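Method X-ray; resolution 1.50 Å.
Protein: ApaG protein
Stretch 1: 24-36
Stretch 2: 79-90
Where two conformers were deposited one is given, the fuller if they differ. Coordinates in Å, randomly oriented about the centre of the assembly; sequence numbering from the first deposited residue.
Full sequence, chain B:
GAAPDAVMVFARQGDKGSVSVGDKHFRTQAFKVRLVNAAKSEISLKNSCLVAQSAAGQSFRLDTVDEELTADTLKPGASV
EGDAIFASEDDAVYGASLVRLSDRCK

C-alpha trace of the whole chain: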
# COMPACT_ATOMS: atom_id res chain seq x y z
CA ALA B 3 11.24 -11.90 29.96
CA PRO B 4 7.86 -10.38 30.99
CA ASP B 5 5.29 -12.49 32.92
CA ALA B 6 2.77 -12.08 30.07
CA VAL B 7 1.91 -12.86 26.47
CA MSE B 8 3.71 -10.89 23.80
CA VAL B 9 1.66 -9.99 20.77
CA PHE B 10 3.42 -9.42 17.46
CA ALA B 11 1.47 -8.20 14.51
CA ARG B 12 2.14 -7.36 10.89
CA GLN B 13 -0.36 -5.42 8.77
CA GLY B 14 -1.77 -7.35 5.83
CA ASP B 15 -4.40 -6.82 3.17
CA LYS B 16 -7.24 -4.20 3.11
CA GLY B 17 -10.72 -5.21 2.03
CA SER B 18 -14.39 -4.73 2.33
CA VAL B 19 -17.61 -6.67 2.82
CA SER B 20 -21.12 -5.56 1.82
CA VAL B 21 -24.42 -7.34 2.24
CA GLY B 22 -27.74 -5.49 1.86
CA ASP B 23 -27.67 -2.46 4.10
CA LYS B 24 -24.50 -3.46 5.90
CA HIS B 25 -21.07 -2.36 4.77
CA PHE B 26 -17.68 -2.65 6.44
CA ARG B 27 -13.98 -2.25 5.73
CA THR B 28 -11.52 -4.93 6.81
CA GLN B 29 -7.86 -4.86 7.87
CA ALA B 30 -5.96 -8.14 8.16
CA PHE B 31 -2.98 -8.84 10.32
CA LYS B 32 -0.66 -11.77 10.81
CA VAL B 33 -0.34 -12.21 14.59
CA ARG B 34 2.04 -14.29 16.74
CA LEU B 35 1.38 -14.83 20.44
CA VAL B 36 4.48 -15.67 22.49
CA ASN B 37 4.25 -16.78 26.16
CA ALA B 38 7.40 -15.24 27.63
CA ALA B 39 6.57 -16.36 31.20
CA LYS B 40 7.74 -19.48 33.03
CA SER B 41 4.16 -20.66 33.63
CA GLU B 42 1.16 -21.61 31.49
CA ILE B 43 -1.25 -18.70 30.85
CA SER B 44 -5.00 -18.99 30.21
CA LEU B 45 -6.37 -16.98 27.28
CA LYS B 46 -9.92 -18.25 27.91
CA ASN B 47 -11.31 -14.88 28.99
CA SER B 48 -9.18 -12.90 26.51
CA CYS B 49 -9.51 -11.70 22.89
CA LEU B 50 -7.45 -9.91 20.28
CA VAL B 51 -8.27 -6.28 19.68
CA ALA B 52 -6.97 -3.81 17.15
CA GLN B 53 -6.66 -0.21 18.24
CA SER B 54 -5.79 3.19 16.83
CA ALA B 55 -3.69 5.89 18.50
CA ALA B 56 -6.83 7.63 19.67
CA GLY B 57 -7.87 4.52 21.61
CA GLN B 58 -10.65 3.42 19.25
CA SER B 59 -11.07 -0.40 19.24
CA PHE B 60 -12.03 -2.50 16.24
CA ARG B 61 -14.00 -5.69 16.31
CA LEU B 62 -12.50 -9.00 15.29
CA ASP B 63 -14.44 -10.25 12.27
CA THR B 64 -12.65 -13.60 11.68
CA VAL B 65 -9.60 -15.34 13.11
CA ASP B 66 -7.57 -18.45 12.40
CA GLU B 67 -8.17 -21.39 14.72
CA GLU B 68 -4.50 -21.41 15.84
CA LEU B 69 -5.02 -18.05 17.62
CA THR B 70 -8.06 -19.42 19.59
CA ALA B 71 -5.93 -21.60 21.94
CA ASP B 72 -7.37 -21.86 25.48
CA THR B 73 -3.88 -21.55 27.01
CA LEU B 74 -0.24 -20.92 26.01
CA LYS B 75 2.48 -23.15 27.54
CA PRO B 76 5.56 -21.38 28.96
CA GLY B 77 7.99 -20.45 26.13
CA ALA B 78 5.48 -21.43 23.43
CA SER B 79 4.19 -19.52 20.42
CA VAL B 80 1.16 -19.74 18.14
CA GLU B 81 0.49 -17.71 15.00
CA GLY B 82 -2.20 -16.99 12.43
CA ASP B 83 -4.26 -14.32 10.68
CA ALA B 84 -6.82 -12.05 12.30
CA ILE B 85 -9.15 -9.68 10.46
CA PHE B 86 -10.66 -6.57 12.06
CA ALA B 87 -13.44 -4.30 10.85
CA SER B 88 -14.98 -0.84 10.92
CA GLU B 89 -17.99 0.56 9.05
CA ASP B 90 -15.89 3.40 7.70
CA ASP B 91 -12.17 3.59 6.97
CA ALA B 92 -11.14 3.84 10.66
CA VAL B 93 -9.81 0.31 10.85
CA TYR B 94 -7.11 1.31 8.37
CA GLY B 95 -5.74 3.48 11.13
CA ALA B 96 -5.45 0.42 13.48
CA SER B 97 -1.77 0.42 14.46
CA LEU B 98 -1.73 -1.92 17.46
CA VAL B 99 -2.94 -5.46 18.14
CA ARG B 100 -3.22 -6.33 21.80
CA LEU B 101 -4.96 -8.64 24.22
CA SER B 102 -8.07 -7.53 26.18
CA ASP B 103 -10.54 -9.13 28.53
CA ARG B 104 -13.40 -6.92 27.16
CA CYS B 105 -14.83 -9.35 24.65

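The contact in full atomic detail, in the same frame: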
# COMPACT_ATOMS: atom_id res chain seq x y z
N LYS B 24 -25.62 -3.40 5.00
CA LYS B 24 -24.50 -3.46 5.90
C LYS B 24 -23.19 -3.48 5.14
O LYS B 24 -22.99 -4.37 4.29
CB LYS B 24 -24.65 -4.74 6.72
CG LYS B 24 -23.58 -4.98 7.76
CD LYS B 24 -23.90 -6.28 8.54
CE LYS B 24 -22.80 -6.63 9.56
NZ LYS B 24 -22.64 -5.55 10.60
N HIS B 25 -22.33 -2.52 5.46
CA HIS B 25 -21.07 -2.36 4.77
C HIS B 25 -19.97 -2.24 5.81
O HIS B 25 -20.13 -1.53 6.82
CB HIS B 25 -21.08 -1.06 3.94
CG HIS B 25 -22.31 -0.88 3.12
ND1 HIS B 25 -22.68 -1.77 2.14
CD2 HIS B 25 -23.28 0.06 3.15
CE1 HIS B 25 -23.84 -1.41 1.62
NE2 HIS B 25 -24.20 -0.26 2.19
N PHE B 26 -18.82 -2.88 5.57
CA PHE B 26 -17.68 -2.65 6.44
C PHE B 26 -16.36 -2.85 5.72
O PHE B 26 -16.29 -3.52 4.71
CB PHE B 26 -17.78 -3.41 7.77
CG PHE B 26 -17.78 -4.89 7.67
CD1 PHE B 26 -16.61 -5.61 7.69
CD2 PHE B 26 -19.00 -5.60 7.72
CE1 PHE B 26 -16.63 -7.01 7.65
CE2 PHE B 26 -19.01 -6.99 7.70
CZ PHE B 26 -17.82 -7.70 7.65
N ARG B 27 -15.35 -2.15 6.22
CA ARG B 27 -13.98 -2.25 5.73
C ARG B 27 -13.23 -3.20 6.63
O ARG B 27 -13.56 -3.31 7.85
CB ARG B 27 -13.30 -0.88 5.75
CG ARG B 27 -13.67 0.01 4.61
CD ARG B 27 -15.12 0.52 4.64
NE ARG B 27 -15.33 1.50 3.57
CZ ARG B 27 -16.47 2.17 3.37
NH1 ARG B 27 -17.50 1.94 4.19
NH2 ARG B 27 -16.56 3.02 2.37
N THR B 28 -12.28 -3.95 6.06
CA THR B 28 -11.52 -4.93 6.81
C THR B 28 -10.03 -4.67 6.72
O THR B 28 -9.54 -4.17 5.71
CB THR B 28 -11.77 -6.36 6.33
OG1 THR B 28 -11.41 -6.47 4.95
CG2 THR B 28 -13.26 -6.74 6.52
N GLN B 29 -9.33 -4.94 7.82
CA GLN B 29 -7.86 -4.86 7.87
C GLN B 29 -7.34 -6.17 8.46
O GLN B 29 -7.65 -6.51 9.61
CB GLN B 29 -7.37 -3.69 8.73
CG GLN B 29 -5.85 -3.65 8.89
CD GLN B 29 -5.13 -3.39 7.58
OE1 GLN B 29 -5.30 -2.34 6.96
NE2 GLN B 29 -4.32 -4.38 7.16
N ALA B 30 -6.53 -6.91 7.70
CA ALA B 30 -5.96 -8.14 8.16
C ALA B 30 -4.61 -7.91 8.78
O ALA B 30 -3.93 -6.96 8.42
CB ALA B 30 -5.81 -9.15 6.98
N PHE B 31 -4.27 -8.79 9.72
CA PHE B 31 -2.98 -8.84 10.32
C PHE B 31 -2.53 -10.28 10.45
O PHE B 31 -3.35 -11.18 10.69
CB PHE B 31 -2.99 -8.30 11.76
CG PHE B 31 -3.30 -6.83 11.89
CD1 PHE B 31 -4.63 -6.39 11.84
CD2 PHE B 31 -2.32 -5.93 12.12
CE1 PHE B 31 -4.92 -5.06 12.00
CE2 PHE B 31 -2.63 -4.57 12.27
CZ PHE B 31 -3.92 -4.16 12.21
N LYS B 32 -1.22 -10.50 10.35
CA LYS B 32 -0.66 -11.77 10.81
C LYS B 32 -0.19 -11.50 12.24
O LYS B 32 0.48 -10.48 12.48
CB LYS B 32 0.52 -12.17 9.95
CG LYS B 32 1.17 -13.50 10.35
CD LYS B 32 0.42 -14.68 9.89
CE LYS B 32 0.58 -14.89 8.36
NZ LYS B 32 -0.37 -15.96 7.91
N VAL B 33 -0.59 -12.37 13.18
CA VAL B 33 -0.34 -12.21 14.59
C VAL B 33 0.39 -13.43 15.15
O VAL B 33 0.01 -14.57 14.83
CB VAL B 33 -1.69 -12.04 15.36
CG1 VAL B 33 -1.46 -11.88 16.85
CG2 VAL B 33 -2.50 -10.87 14.80
N ARG B 34 1.35 -13.21 16.03
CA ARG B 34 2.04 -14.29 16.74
C ARG B 34 1.92 -14.00 18.23
O ARG B 34 2.24 -12.90 18.68
CB ARG B 34 3.52 -14.39 16.38
CG ARG B 34 4.21 -15.55 17.13
CD ARG B 34 5.65 -15.76 16.72
NE ARG B 34 5.79 -15.97 15.29
CZ ARG B 34 6.96 -16.16 14.67
NH1 ARG B 34 8.08 -16.11 15.38
NH2 ARG B 34 7.02 -16.36 13.36
N LEU B 35 1.45 -14.97 19.00
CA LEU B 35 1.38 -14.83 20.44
C LEU B 35 2.52 -15.65 21.00
O LEU B 35 2.65 -16.81 20.61
CB LEU B 35 0.06 -15.37 20.98
CG LEU B 35 -1.18 -14.78 20.32
CD1 LEU B 35 -2.39 -15.48 20.92
CD2 LEU B 35 -1.24 -13.24 20.52
N VAL B 36 3.32 -15.04 21.88
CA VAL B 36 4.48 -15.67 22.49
C VAL B 36 4.39 -15.59 24.02
O VAL B 36 4.40 -14.49 24.58
CB VAL B 36 5.83 -14.99 22.05
CG1 VAL B 36 7.04 -15.70 22.70
CG2 VAL B 36 5.96 -14.99 20.52
N SER B 79 4.74 -20.49 21.36
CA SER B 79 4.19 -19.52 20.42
C SER B 79 3.14 -20.16 19.51
O SER B 79 3.25 -21.36 19.18
CB SER B 79 5.31 -19.00 19.50
OG SER B 79 6.42 -18.51 20.23
N VAL B 80 2.15 -19.37 19.10
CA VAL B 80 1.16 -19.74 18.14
C VAL B 80 1.06 -18.53 17.19
O VAL B 80 1.37 -17.39 17.56
CB VAL B 80 -0.21 -20.14 18.76
CG1 VAL B 80 -0.06 -21.39 19.66
CG2 VAL B 80 -0.83 -18.98 19.55
N GLU B 81 0.58 -18.76 15.99
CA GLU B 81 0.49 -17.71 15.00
C GLU B 81 -0.59 -17.98 13.99
O GLU B 81 -0.96 -19.14 13.74
CB GLU B 81 1.85 -17.53 14.33
CG GLU B 81 1.89 -16.68 13.08
CD GLU B 81 3.25 -16.65 12.41
OE1 GLU B 81 4.21 -16.03 12.95
OE2 GLU B 81 3.35 -17.23 11.29
N GLY B 82 -1.16 -16.91 13.45
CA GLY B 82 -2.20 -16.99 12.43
C GLY B 82 -2.67 -15.62 12.00
O GLY B 82 -2.14 -14.61 12.44
N ASP B 83 -3.66 -15.58 11.14
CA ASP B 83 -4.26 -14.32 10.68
C ASP B 83 -5.49 -13.93 11.47
O ASP B 83 -6.21 -14.78 11.99
CB ASP B 83 -4.63 -14.44 9.22
CG ASP B 83 -3.39 -14.72 8.37
OD1 ASP B 83 -2.48 -13.88 8.38
OD2 ASP B 83 -3.33 -15.79 7.74
N ALA B 84 -5.69 -12.63 11.58
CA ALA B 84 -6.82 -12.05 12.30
C ALA B 84 -7.31 -10.88 11.48
O ALA B 84 -6.49 -10.09 10.96
CB ALA B 84 -6.39 -11.59 13.69
N ILE B 85 -8.62 -10.76 11.28
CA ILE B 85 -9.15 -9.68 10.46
C ILE B 85 -10.12 -8.83 11.28
O ILE B 85 -11.08 -9.39 11.85
CB ILE B 85 -9.88 -10.20 9.18
CG1 ILE B 85 -8.95 -11.03 8.32
CG2 ILE B 85 -10.39 -9.06 8.37
CD1 ILE B 85 -9.65 -11.58 7.04
N PHE B 86 -9.87 -7.54 11.33
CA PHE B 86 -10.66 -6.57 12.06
C PHE B 86 -11.46 -5.71 11.13
O PHE B 86 -11.11 -5.55 9.95
CB PHE B 86 -9.79 -5.72 13.01
CG PHE B 86 -8.97 -6.54 13.99
CD1 PHE B 86 -7.72 -7.04 13.61
CD2 PHE B 86 -9.45 -6.87 15.27
CE1 PHE B 86 -6.96 -7.80 14.46
CE2 PHE B 86 -8.67 -7.65 16.13
CZ PHE B 86 -7.43 -8.10 15.72
N ALA B 87 -12.49 -5.07 11.67
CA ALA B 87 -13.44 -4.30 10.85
C ALA B 87 -13.91 -2.99 11.47
O ALA B 87 -13.89 -2.79 12.68
CB ALA B 87 -14.70 -5.18 10.58
N SER B 88 -14.31 -2.10 10.59
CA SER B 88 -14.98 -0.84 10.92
C SER B 88 -15.97 -0.54 9.81
O SER B 88 -15.79 -1.00 8.69
CB SER B 88 -14.03 0.33 11.08
OG SER B 88 -13.25 0.58 9.93
N GLU B 89 -17.01 0.25 10.11
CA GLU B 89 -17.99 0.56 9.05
C GLU B 89 -17.41 1.49 8.03
O GLU B 89 -17.74 1.37 6.83
CB GLU B 89 -19.22 1.26 9.63
CG GLU B 89 -19.90 0.37 10.63
CD GLU B 89 -19.48 0.64 12.08
OE1 GLU B 89 -18.31 0.98 12.37
OE2 GLU B 89 -20.39 0.59 12.97
N ASP B 90 -16.60 2.43 8.50
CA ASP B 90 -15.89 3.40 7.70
C ASP B 90 -14.44 2.95 7.50
O ASP B 90 -14.14 1.76 7.63
CB ASP B 90 -16.03 4.83 8.27
CG ASP B 90 -15.54 4.95 9.72
OD1 ASP B 90 -14.97 3.95 10.23
OD2 ASP B 90 -15.78 6.02 10.33

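Strand 24-36 and strand 79-88 lie side by side, antiparallel: their axes run at 154° between N-to-C directions and approach to 4.6 Å, and the two whole stretches together bury 1101 Å². The register is continuous from Arg27 opposite Ser88 to Val36 opposite Ser79, and CA-CA distances alternate along it. Hydrogen-bonded pairs are wide, as with Val33 CA and Gly82 CA at 5.6 Å, and non-hydrogen-bonded pairs narrow, as with Lys32 CA and Asp83 CA at 4.4 Å, the usual signature of an antiparallel ladder. Each wide pair is closed by two backbone bonds. In the middle, Phe31 N donates to Ala84 O and Ala84 N to Phe31 O, both at 2.9 Å; the bonds from Val33 N to Gly82 O (2.8 Å, 174°) and from Phe86 N to Gln29 O (3.0 Å, 173°) are nearly linear. At the narrow pairs CA-H groups point at carbonyls instead, as where Glu81 CA lies 3.2 Å from Val33 O.

Glu81 has the largest area covered by the other stretch, 82 Å², and its partner is Arg34 at a narrow pair, Glu81 CA and Arg34 CA being 4.1 Å apart. Both side chains leave the same face of the sheet, and the extended chi1 and chi2 of each (all t) carry the charged ends out together. Glu81 OE1 accepts from Arg34 NE at 2.8 Å and from Arg34 NH2 at 2.9 Å. The carboxylate oxygen sits at the guanidinium edge, near its plane, where the N-H groups point, so the salt bridge is also a bifurcated hydrogen bond.

Lys32, with 72 Å² covered, repeats the pairing of opposite charges one step along this face. Its chi2 and chi3 (both p) fold the chain so that its end comes nearer the partner strand, placing Lys32 NZ 3.0 Å from both OD1 and OD2 of Asp83. The two hydrogen bonds are weak, but they belong to a salt bridge. The aliphatic part is used as well: Lys32 CD lies 4.0 Å from Glu81 CG, bringing the two charged pairs into contact through methylene groups.

Arg27, with 73 Å² covered, works at the other end and on the opposite face. Arg27 N donates to Ser88 O at 2.8 Å, and Ser88 N to Arg27 O at 3.1 Å. Beyond that last rung, its side chain reaches the residues after the strand: Arg27 NH1 donates to Glu89 O at 2.7 Å, with the acceptor at the guanidinium edge, while Arg27 CB packs 3.3 Å from Asp90 O. Ser88 OG donates to that same Asp90 O at 2.7 Å, so this segment is held from both strands.

Arg27 shares its face with a mostly buried apolar row. Phe31 CD1 meets Phe86 CD1 at 3.6 Å, the rings inclined at 78°; Val33 CG2 lies 4.1 Å from Ala84 CB, and Leu35 CB 4.0 Å from Val80 CG2. Gly82, opposite Val33, adds no side chain to this row.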